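Long-range contacts in basic blue protein (Cucumis sativus, PDB 2CBP), which probably transfers electrons through a single type 1 copper centre: residues S8-T12 and L31-N35; F24-L30 and I91-L96; M38-V44 and Y76-F81. One frame throughout, in Å; residues are numbered along the deposited sequence.

Interaction 2 joins the two sheets of a small cupredoxin beta-sandwich, interaction 3 lies within one of them, and interaction 1 sets a loop on a strand of the other. Interaction 3 also supplies two copper ligands, H39 and C79; H84 and M89 complete the site. Interaction 1 lies beside the metal: the side chain of W11 is about 5 Å from the copper, W11 NE1 hydrogen-bonds to N40 O at 2.7 Å, and Y34 CE2 is 3.2 Å from H39 O. Interaction 2 lies farther off, the I91 side chain about 12 Å from the copper. It meets the others where L30 CD1 is 3.8 Å from F77 CE1 and F32 CZ 4.0 Å from I91 CD1.

Interaction 1 of 3, residues S8-T12 and L31-N35; sequences SGGWT and LFNYN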
# COMPACT_ATOMS: atom_id res chain seq x y z
N SER A 8 -6.51 -1.49 13.15
CA SER A 8 -6.17 -0.54 14.20
C SER A 8 -4.70 -0.18 14.26
O SER A 8 -4.38 0.92 14.77
CB SER A 8 -6.76 -1.00 15.54
OG SER A 8 -8.19 -0.88 15.41
N GLY A 9 -3.86 -1.02 13.73
CA GLY A 9 -2.41 -0.77 13.70
C GLY A 9 -1.96 0.18 12.60
O GLY A 9 -0.83 0.72 12.65
N GLY A 10 -2.82 0.41 11.62
CA GLY A 10 -2.58 1.26 10.49
C GLY A 10 -1.50 0.65 9.57
O GLY A 10 -1.21 -0.53 9.67
N TRP A 11 -1.00 1.51 8.73
CA TRP A 11 0.05 1.22 7.71
C TRP A 11 1.36 1.12 8.49
O TRP A 11 1.84 2.12 8.99
CB TRP A 11 0.01 2.25 6.62
CG TRP A 11 0.99 2.26 5.51
CD1 TRP A 11 1.75 3.30 5.11
CD2 TRP A 11 1.29 1.18 4.61
NE1 TRP A 11 2.52 2.97 3.99
CE2 TRP A 11 2.24 1.66 3.69
CE3 TRP A 11 0.82 -0.13 4.51
CZ2 TRP A 11 2.76 0.87 2.67
CZ3 TRP A 11 1.34 -0.92 3.48
CH2 TRP A 11 2.29 -0.43 2.60
N THR A 12 1.84 -0.11 8.55
CA THR A 12 3.08 -0.38 9.31
C THR A 12 3.83 -1.58 8.78
O THR A 12 3.49 -2.12 7.71
CB THR A 12 2.62 -0.52 10.78
OG1 THR A 12 3.81 -0.51 11.54
CG2 THR A 12 1.79 -1.77 11.02
N LEU A 31 -7.58 3.11 2.81
CA LEU A 31 -7.23 4.24 3.71
C LEU A 31 -5.97 3.86 4.49
O LEU A 31 -5.96 2.89 5.24
CB LEU A 31 -8.40 4.55 4.61
CG LEU A 31 -8.35 5.85 5.41
CD1 LEU A 31 -9.76 6.31 5.64
CD2 LEU A 31 -7.59 5.70 6.71
N PHE A 32 -4.95 4.68 4.30
CA PHE A 32 -3.64 4.51 4.91
C PHE A 32 -3.36 5.56 5.99
O PHE A 32 -3.27 6.75 5.65
CB PHE A 32 -2.54 4.64 3.82
CG PHE A 32 -2.52 3.60 2.74
CD1 PHE A 32 -3.35 3.69 1.64
CD2 PHE A 32 -1.62 2.52 2.82
CE1 PHE A 32 -3.34 2.72 0.63
CE2 PHE A 32 -1.58 1.54 1.82
CZ PHE A 32 -2.45 1.66 0.73
N ASN A 33 -3.22 5.05 7.20
CA ASN A 33 -2.92 5.89 8.37
C ASN A 33 -1.49 5.65 8.86
O ASN A 33 -1.17 4.48 9.18
CB ASN A 33 -3.86 5.59 9.54
CG ASN A 33 -5.31 5.97 9.32
OD1 ASN A 33 -5.63 7.06 8.84
ND2 ASN A 33 -6.17 5.05 9.71
N TYR A 34 -0.75 6.74 8.98
CA TYR A 34 0.63 6.65 9.47
C TYR A 34 1.22 8.02 9.74
O TYR A 34 0.65 9.07 9.37
CB TYR A 34 1.50 5.92 8.36
CG TYR A 34 1.40 6.72 7.09
CD1 TYR A 34 0.32 6.58 6.20
CD2 TYR A 34 2.40 7.67 6.75
CE1 TYR A 34 0.21 7.33 5.08
CE2 TYR A 34 2.28 8.43 5.61
CZ TYR A 34 1.19 8.27 4.76
OH TYR A 34 1.16 9.08 3.65
N ASN A 35 2.40 7.98 10.34
CA ASN A 35 3.21 9.19 10.65
C ASN A 35 4.08 9.48 9.44
O ASN A 35 5.05 8.73 9.27
CB ASN A 35 4.08 8.88 11.86
CG ASN A 35 4.90 10.11 12.27
OD1 ASN A 35 5.15 11.02 11.47
ND2 ASN A 35 5.30 10.13 13.54
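In this cupredoxin beta-sandwich, the loop following the 3-10 residues S8 and G9 lies, through G10 and W11, against the end of strand 29-33, and an aromatic cluster of W11, F32 and Y34 fills the space between them. One backbone hydrogen bond fixes the register, from W11 N to N33 O at 3.0 Å. Just before it, G10 turns the chain with a phi of 68° and a psi of -163°. Glycine suits the place twice over: the positive phi is easy for it, and a CB here would lie only 2.7 Å from N33 O.

The t rotamer of W11 (chi1 177°, chi2 -128°) carries the indole to where F32 covers one face and Y34 meets its edge. F32 has its CA-to-CB bond sideways, but its m rotamer (chi1 -64°, chi2 82°) swings the phenyl to the indole, edge to face: its centroid is 5.1 Å from that of the indole five-membered ring and the planes stand at 87°. Y34, where the strand has ended, takes the p rotamer (chi1 58°) and offers its face to the edge of that same five-membered ring in an offset T-shaped pair, with centroids 5.4 Å apart and planes at 74°. Flat rings suit both positions. The polar ends are satisfied as well, W11 NE1 by N40 O and Y34 OH by D66. W11 also touches M89, and Y34 touches H39, so both pack directly against copper ligands. W11 CD2 lies 3.7 Å from F32 CD2, and W11 CD1 is likewise 3.7 Å from Y34 CD1.

Interaction 2 of 3, residues F24-L30 and I91-L96; sequences FRAGDIL and IAVNAL
This is a partly buried contact of the cupredoxin sandwich, away from the copper, between the C-terminal strand 90-95 with L96 and the segment running through a turn into strand 29-33. The last strand is extended through A95. R25 to D28 form a type II beta turn, closed by D28 N to R25 O at 3.0 Å; G27 (phi 96°, psi -16°) sits where a CB would crowd the preceding carbonyl. D28 OD2 accepts from R25 N at 3.0 Å. R25 and A95 have the nearest CA atoms, 4.5 Å apart, and L96 N donates to F24 O at 2.9 Å. The buried, apolar L30, I91, V93 and F24 fill the space between the sheets: L30 (m, t) brings CD1 to 4.0 Å from I91 CD1 and 4.3 Å from V93 CG1, and F24 (m, chi2 -81°) sets CD2 4.0 Å from V93 CB. A water links F24 N (3.0 Å) to N94 O (2.6 Å). A26 N donates to the terminal carboxylate, L96 OXT, at 2.7 Å.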
# COMPACT_ATOMS: atom_id res chain seq x y z
N PHE A 24 -11.75 -7.33 -2.99
CA PHE A 24 -11.87 -5.92 -3.40
C PHE A 24 -12.57 -5.79 -4.75
O PHE A 24 -12.53 -6.68 -5.60
CB PHE A 24 -10.48 -5.23 -3.39
CG PHE A 24 -9.73 -5.35 -2.09
CD1 PHE A 24 -10.03 -4.49 -1.02
CD2 PHE A 24 -8.74 -6.31 -1.92
CE1 PHE A 24 -9.36 -4.61 0.20
CE2 PHE A 24 -8.04 -6.43 -0.71
CZ PHE A 24 -8.35 -5.58 0.35
N ARG A 25 -13.20 -4.64 -4.91
CA ARG A 25 -13.91 -4.27 -6.13
C ARG A 25 -13.34 -2.95 -6.65
O ARG A 25 -12.88 -2.13 -5.84
CB ARG A 25 -15.40 -4.08 -5.93
CG ARG A 25 -16.25 -5.32 -5.98
CD ARG A 25 -17.69 -4.97 -5.85
NE ARG A 25 -18.25 -4.05 -6.81
CZ ARG A 25 -18.46 -2.75 -6.83
NH1 ARG A 25 -18.15 -1.93 -5.83
NH2 ARG A 25 -19.02 -2.18 -7.92
N ALA A 26 -13.39 -2.82 -7.96
CA ALA A 26 -12.89 -1.56 -8.57
C ALA A 26 -13.74 -0.45 -7.90
O ALA A 26 -14.96 -0.64 -7.72
CB ALA A 26 -13.08 -1.56 -10.06
N GLY A 27 -13.07 0.63 -7.56
CA GLY A 27 -13.76 1.76 -6.93
C GLY A 27 -13.66 1.75 -5.42
O GLY A 27 -13.94 2.80 -4.80
N ASP A 28 -13.30 0.63 -4.85
CA ASP A 28 -13.13 0.53 -3.38
C ASP A 28 -11.97 1.50 -3.04
O ASP A 28 -11.17 1.88 -3.91
CB ASP A 28 -12.89 -0.87 -2.90
CG ASP A 28 -14.08 -1.78 -2.79
OD1 ASP A 28 -15.23 -1.27 -3.01
OD2 ASP A 28 -13.98 -2.97 -2.49
N ILE A 29 -11.93 1.90 -1.79
CA ILE A 29 -10.93 2.82 -1.26
C ILE A 29 -10.11 2.17 -0.14
O ILE A 29 -10.63 1.53 0.77
CB ILE A 29 -11.56 4.09 -0.67
CG1 ILE A 29 -12.28 4.82 -1.79
CG2 ILE A 29 -10.53 5.00 -0.04
CD1 ILE A 29 -13.28 5.88 -1.33
N LEU A 30 -8.79 2.38 -0.26
CA LEU A 30 -7.85 1.91 0.75
C LEU A 30 -7.45 3.20 1.52
O LEU A 30 -7.10 4.19 0.86
CB LEU A 30 -6.61 1.25 0.23
CG LEU A 30 -6.77 -0.04 -0.57
CD1 LEU A 30 -5.42 -0.68 -0.75
CD2 LEU A 30 -7.75 -0.97 0.06
N ILE A 91 1.93 -4.14 0.25
CA ILE A 91 0.70 -4.90 0.05
C ILE A 91 0.40 -4.99 -1.45
O ILE A 91 0.69 -4.11 -2.26
CB ILE A 91 -0.55 -4.42 0.76
CG1 ILE A 91 -0.83 -2.98 0.40
CG2 ILE A 91 -0.46 -4.63 2.27
CD1 ILE A 91 -2.15 -2.34 0.87
N ALA A 92 -0.24 -6.12 -1.75
CA ALA A 92 -0.68 -6.38 -3.14
C ALA A 92 -2.20 -6.68 -3.03
O ALA A 92 -2.59 -7.47 -2.19
CB ALA A 92 0.10 -7.46 -3.81
N VAL A 93 -2.94 -6.03 -3.94
CA VAL A 93 -4.40 -6.25 -3.97
C VAL A 93 -4.86 -6.43 -5.42
O VAL A 93 -4.21 -5.98 -6.37
CB VAL A 93 -5.13 -5.11 -3.25
CG1 VAL A 93 -4.55 -4.77 -1.88
CG2 VAL A 93 -5.22 -3.85 -4.09
N ASN A 94 -6.00 -7.08 -5.53
CA ASN A 94 -6.65 -7.31 -6.84
C ASN A 94 -8.11 -6.82 -6.71
O ASN A 94 -8.78 -7.32 -5.80
CB ASN A 94 -6.59 -8.74 -7.33
CG ASN A 94 -7.17 -8.82 -8.76
OD1 ASN A 94 -6.67 -8.16 -9.67
ND2 ASN A 94 -8.19 -9.66 -8.92
N ALA A 95 -8.46 -5.92 -7.60
CA ALA A 95 -9.83 -5.39 -7.58
C ALA A 95 -10.61 -5.96 -8.77
O ALA A 95 -10.17 -5.83 -9.92
CB ALA A 95 -9.83 -3.88 -7.57
N LEU A 96 -11.73 -6.57 -8.41
CA LEU A 96 -12.60 -7.17 -9.45
C LEU A 96 -13.53 -6.09 -10.01
O LEU A 96 -13.98 -6.34 -11.15
CB LEU A 96 -13.32 -8.36 -8.87
CG LEU A 96 -12.45 -9.58 -8.56
CD1 LEU A 96 -13.27 -10.60 -7.85
CD2 LEU A 96 -11.84 -10.14 -9.83
OXT LEU A 96 -13.79 -5.05 -9.38
O HOH W 1 -9.88 -9.19 -4.45

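Interaction 3 of 3, residues M38-V44 and Y76-F81; sequences MHNVVVV and YFICNF. With CU (copper (II) ion), chain B.
Here strand 41-44 runs antiparallel to strand 73-78 in one sheet of the cupredoxin fold, and the residues at one end of the pair bind copper. The axes of 41-44 and 76-78 approach to 4.7 Å, and their N-to-C directions make an angle of 143°. M38 O lies over one face of the F81 ring (chi1 -90°, chi2 60°), 3.3 Å from F81 CD2. H39 (chi1 m, chi2 -75°) binds copper through ND1 at 1.9 Å, and C79 (t) through SG at 2.2 Å, classic type 1 ligands completed by H84 and M89. N40, in the p rotamer, ties the two ligand-bearing segments together: OD1 accepts from N80 N (2.9 Å) and ND2 donates to N80 OD1 (2.8 Å), hydrogen bonds using both the amide's acceptor and its donor. V41 CG1 packs 4.0 Å from F77 CD2 (F77 m, chi2 86°), toward the sandwich core. V42 forms a hydrogen-bonded pair with I78 (p, t), V42 N to I78 O 2.8 Å and I78 N to V42 O 2.9 Å. V43 and F77, a non-hydrogen-bonded pair (CA-CA 4.8 Å), share one face. V44 shares the other with V42, Y76 and I78, its CG1 packing 3.9 Å from I78 CD1; beta-branched valine and isoleucine suit extended backbone. V44 N donates to Y76 O at 3.0 Å, and a water bridges V44 O (2.6 Å) to Y76 N (3.2 Å).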
# COMPACT_ATOMS: atom_id res chain seq x y z
N MET A 38 7.88 9.30 9.20
CA MET A 38 8.47 7.98 9.23
C MET A 38 8.09 6.98 8.16
O MET A 38 8.72 5.92 8.10
CB MET A 38 8.04 7.32 10.60
CG MET A 38 8.35 8.26 11.74
SD MET A 38 8.31 7.48 13.35
CE MET A 38 6.73 6.62 13.28
N HIS A 39 7.06 7.29 7.42
CA HIS A 39 6.53 6.40 6.38
C HIS A 39 5.85 7.17 5.24
O HIS A 39 5.52 8.33 5.38
CB HIS A 39 5.51 5.44 6.99
CG HIS A 39 5.93 4.54 8.10
ND1 HIS A 39 6.71 3.39 7.91
CD2 HIS A 39 5.62 4.64 9.44
CE1 HIS A 39 6.87 2.88 9.10
NE2 HIS A 39 6.24 3.58 10.05
N ASN A 40 5.62 6.47 4.14
CA ASN A 40 4.97 6.97 2.94
C ASN A 40 4.22 5.77 2.29
O ASN A 40 4.30 4.64 2.76
CB ASN A 40 5.88 7.68 1.92
CG ASN A 40 7.00 6.83 1.39
OD1 ASN A 40 6.93 5.58 1.43
ND2 ASN A 40 8.09 7.44 0.91
N VAL A 41 3.51 6.15 1.23
CA VAL A 41 2.76 5.15 0.43
C VAL A 41 3.22 5.41 -1.01
O VAL A 41 3.11 6.56 -1.50
CB VAL A 41 1.23 5.29 0.62
CG1 VAL A 41 0.46 4.32 -0.28
CG2 VAL A 41 0.80 5.16 2.06
N VAL A 42 3.72 4.38 -1.65
CA VAL A 42 4.21 4.47 -3.02
C VAL A 42 3.49 3.42 -3.88
O VAL A 42 3.43 2.24 -3.49
CB VAL A 42 5.76 4.32 -3.05
CG1 VAL A 42 6.39 4.57 -4.41
CG2 VAL A 42 6.45 5.14 -1.96
N VAL A 43 2.98 3.90 -4.98
CA VAL A 43 2.25 3.07 -5.95
C VAL A 43 3.23 2.58 -7.02
O VAL A 43 3.71 3.37 -7.85
CB VAL A 43 1.08 3.87 -6.57
CG1 VAL A 43 0.23 2.94 -7.44
CG2 VAL A 43 0.26 4.58 -5.52
N VAL A 44 3.46 1.28 -6.96
CA VAL A 44 4.42 0.63 -7.90
C VAL A 44 3.77 -0.46 -8.74
O VAL A 44 2.57 -0.69 -8.65
CB VAL A 44 5.61 0.10 -7.05
CG1 VAL A 44 6.34 1.19 -6.30
CG2 VAL A 44 5.18 -1.01 -6.09
N TYR A 76 -0.28 -2.44 -6.37
CA TYR A 76 0.85 -2.71 -5.50
C TYR A 76 1.31 -1.41 -4.82
O TYR A 76 1.47 -0.38 -5.47
CB TYR A 76 2.00 -3.33 -6.33
CG TYR A 76 1.61 -4.62 -7.05
CD1 TYR A 76 1.68 -5.84 -6.38
CD2 TYR A 76 1.20 -4.60 -8.37
CE1 TYR A 76 1.33 -7.03 -7.01
CE2 TYR A 76 0.85 -5.79 -9.03
CZ TYR A 76 0.92 -6.99 -8.35
OH TYR A 76 0.57 -8.13 -9.02
N PHE A 77 1.47 -1.53 -3.51
CA PHE A 77 1.89 -0.41 -2.66
C PHE A 77 3.04 -0.85 -1.75
O PHE A 77 3.07 -1.94 -1.17
CB PHE A 77 0.74 0.13 -1.75
CG PHE A 77 -0.53 0.42 -2.47
CD1 PHE A 77 -1.46 -0.63 -2.66
CD2 PHE A 77 -0.79 1.67 -2.99
CE1 PHE A 77 -2.64 -0.39 -3.38
CE2 PHE A 77 -1.98 1.94 -3.71
CZ PHE A 77 -2.88 0.88 -3.89
N ILE A 78 3.99 0.10 -1.63
CA ILE A 78 5.12 -0.15 -0.74
C ILE A 78 5.42 1.16 0.02
O ILE A 78 4.93 2.22 -0.37
CB ILE A 78 6.40 -0.58 -1.45
CG1 ILE A 78 6.96 0.57 -2.26
CG2 ILE A 78 6.22 -1.80 -2.34
CD1 ILE A 78 8.28 0.32 -3.00
N CYS A 79 6.21 1.00 1.06
CA CYS A 79 6.71 2.17 1.84
C CYS A 79 8.19 2.19 1.34
O CYS A 79 8.78 1.09 1.45
CB CYS A 79 6.61 2.07 3.32
SG CYS A 79 7.59 3.31 4.20
N ASN A 80 8.67 3.29 0.82
CA ASN A 80 10.06 3.27 0.33
C ASN A 80 11.12 3.89 1.23
O ASN A 80 12.26 4.10 0.74
CB ASN A 80 10.19 3.64 -1.14
CG ASN A 80 10.11 5.11 -1.44
OD1 ASN A 80 9.97 5.93 -0.52
ND2 ASN A 80 10.21 5.41 -2.72
N PHE A 81 10.85 4.12 2.47
CA PHE A 81 11.83 4.56 3.48
C PHE A 81 12.82 3.39 3.52
O PHE A 81 12.45 2.22 3.31
CB PHE A 81 11.17 4.77 4.84
CG PHE A 81 10.64 6.17 5.06
CD1 PHE A 81 9.68 6.72 4.23
CD2 PHE A 81 11.14 6.91 6.12
CE1 PHE A 81 9.21 8.03 4.45
CE2 PHE A 81 10.68 8.21 6.37
CZ PHE A 81 9.74 8.76 5.53
CU CU B . 7.52 2.75 6.28
O HOH W 2 -0.00 -0.45 -8.84